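Local coordinates for protein ricin B-related lectin (PDB 5MUA) that binds galactose through a ricin B-type lectin domain and carries a papain-like, calcium-dependent cysteine protease domain that is inhibited by E-64, at residues 159-163 and 164-168. Residues are numbered along the deposited sequence; the frame is centred on the assembly and turned at random. Where two conformers were deposited one is given.
Sequences TLLAC and PALRQ
L160, in the last turn of helix 153-162, meets L166 at the start of the strand that follows, and the pair shows how a side chain a few residues beyond a helix can pack back against its last turn. CD1 of L166 rests 3.4 Å from the backbone O of L160, while its other methyl, CD2, lies 4.4 Å from CD1 of L160. That same backbone O, a carbonyl of the last turn, accepts the N-H of C163, 3.2 Å away, and is partly covered by the methyl. L160 is buried, and its side chain also touches F170 and M239. L161 points its CB away from the strand, yet its CD2 curls back to 4.4 Å from CD1 of L166, so the two methyls of L166 each meet a different leucine, CD2 that of L160 and CD1 that of L161.

The whole forms a helix-to-strand turn in the papain-like half of this chimerolectin, leading into strand 166-167, where A165 and R167 pair with A281 by backbone hydrogen bonds. At C163 the chain leaves helical geometry. In one of its two conformers, and so only tentatively, SG of C163 accepts the N-H of A165 at 3.5 Å, fairly straight at 156°, and touches CB of A165 at 3.8 Å. A water bridges the corner, 2.8 Å from O of C163 and 3.0 Å from N of L166, whose N-H it accepts. With CG of L166 anti to its carbonyl carbon (chi1 -50°), the isobutyl group reaches back across the turn to the helix end.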
loop_
_atom_site.group_PDB
_atom_site.type_symbol
_atom_site.label_atom_id
_atom_site.label_comp_id
_atom_site.label_asym_id
_atom_site.label_seq_id
_atom_site.Cartn_x
_atom_site.Cartn_y
_atom_site.Cartn_z
ATOM N N THR B 159 14.457 16.266 -8.010
ATOM C CA THR B 159 14.243 15.586 -9.249
ATOM C C THR B 159 12.765 15.663 -9.688
ATOM O O THR B 159 12.434 16.027 -10.836
ATOM C CB THR B 159 14.756 14.154 -9.120
ATOM O OG1 THR B 159 16.191 14.256 -9.137
ATOM C CG2 THR B 159 14.340 13.293 -10.277
ATOM N N LEU B 160 11.917 15.375 -8.738
ATOM C CA LEU B 160 10.474 15.330 -8.974
ATOM C C LEU B 160 9.949 16.704 -9.367
ATOM O O LEU B 160 9.262 16.843 -10.389
ATOM C CB LEU B 160 9.791 14.838 -7.710
ATOM C CG LEU B 160 8.300 14.776 -7.723
ATOM C CD1 LEU B 160 7.778 13.818 -8.790
ATOM C CD2 LEU B 160 7.874 14.361 -6.336
ATOM N N LEU B 161 10.350 17.722 -8.651
ATOM C CA LEU B 161 9.980 19.090 -9.033
ATOM C C LEU B 161 10.504 19.576 -10.354
ATOM O O LEU B 161 9.933 20.487 -10.892
ATOM C CB LEU B 161 10.271 20.115 -7.917
ATOM C CG LEU B 161 9.445 19.872 -6.651
ATOM C CD1 LEU B 161 9.858 20.883 -5.584
ATOM C CD2 LEU B 161 7.934 19.898 -6.892
ATOM N N ALA B 162 11.588 19.009 -10.886
ATOM C CA ALA B 162 12.130 19.444 -12.156
ATOM C C ALA B 162 11.608 18.642 -13.367
ATOM O O ALA B 162 11.886 18.948 -14.516
ATOM C CB ALA B 162 13.652 19.396 -12.112
ATOM N N CYS B 163 10.820 17.609 -13.128
ATOM C CA CYS B 163 10.318 16.808 -14.242
ATOM C C CYS B 163 9.133 17.473 -14.977
ATOM O O CYS B 163 8.469 18.338 -14.435
ATOM C CB CYS B 163 10.000 15.398 -13.755
ATOM S SG CYS B 163 8.301 14.916 -13.353
ATOM N N PRO B 164 8.885 17.072 -16.224
ATOM C CA PRO B 164 7.929 17.759 -17.045
ATOM C C PRO B 164 6.496 17.214 -16.832
ATOM O O PRO B 164 5.622 17.625 -17.537
ATOM C CB PRO B 164 8.370 17.414 -18.500
ATOM C CG PRO B 164 9.042 16.126 -18.370
ATOM C CD PRO B 164 9.696 16.121 -17.006
ATOM N N ALA B 165 6.265 16.357 -15.842
ATOM C CA ALA B 165 4.985 15.592 -15.810
ATOM C C ALA B 165 4.063 16.101 -14.695
ATOM O O ALA B 165 3.258 15.303 -14.205
ATOM C CB ALA B 165 5.325 14.105 -15.619
ATOM N N LEU B 166 4.201 17.358 -14.256
ATOM C CA LEU B 166 3.427 17.880 -13.137
ATOM C C LEU B 166 2.468 18.985 -13.573
ATOM O O LEU B 166 2.777 19.785 -14.466
ATOM C CB LEU B 166 4.333 18.512 -12.118
ATOM C CG LEU B 166 5.487 17.650 -11.713
ATOM C CD1 LEU B 166 6.337 18.467 -10.750
ATOM C CD2 LEU B 166 5.083 16.324 -11.137
ATOM N N ARG B 167 1.318 19.026 -12.919
ATOM C CA ARG B 167 0.422 20.159 -12.954
ATOM C C ARG B 167 0.972 21.257 -12.053
ATOM O O ARG B 167 1.785 20.999 -11.162
ATOM C CB ARG B 167 -0.983 19.732 -12.410
ATOM C CG ARG B 167 -1.653 18.658 -13.271
ATOM C CD ARG B 167 -2.872 17.968 -12.605
ATOM N NE ARG B 167 -3.705 18.959 -11.935
ATOM C CZ ARG B 167 -4.801 19.511 -12.432
ATOM N NH1 ARG B 167 -5.279 19.147 -13.613
ATOM N NH2 ARG B 167 -5.426 20.443 -11.731
ATOM N N GLN B 168 0.454 22.455 -12.234
ATOM C CA GLN B 168 0.782 23.645 -11.416
ATOM C C GLN B 168 0.453 23.471 -9.985
ATOM O O GLN B 168 1.126 24.007 -9.120
ATOM C CB GLN B 168 0.079 24.949 -11.925
ATOM C CG GLN B 168 0.553 25.416 -13.276
ATOM C CD GLN B 168 0.391 26.950 -13.603
ATOM O OE1 GLN B 168 -0.710 27.552 -13.568
ATOM N NE2 GLN B 168 1.530 27.571 -13.956
HETATM O O HOH W 1 6.062 19.650 -14.813
#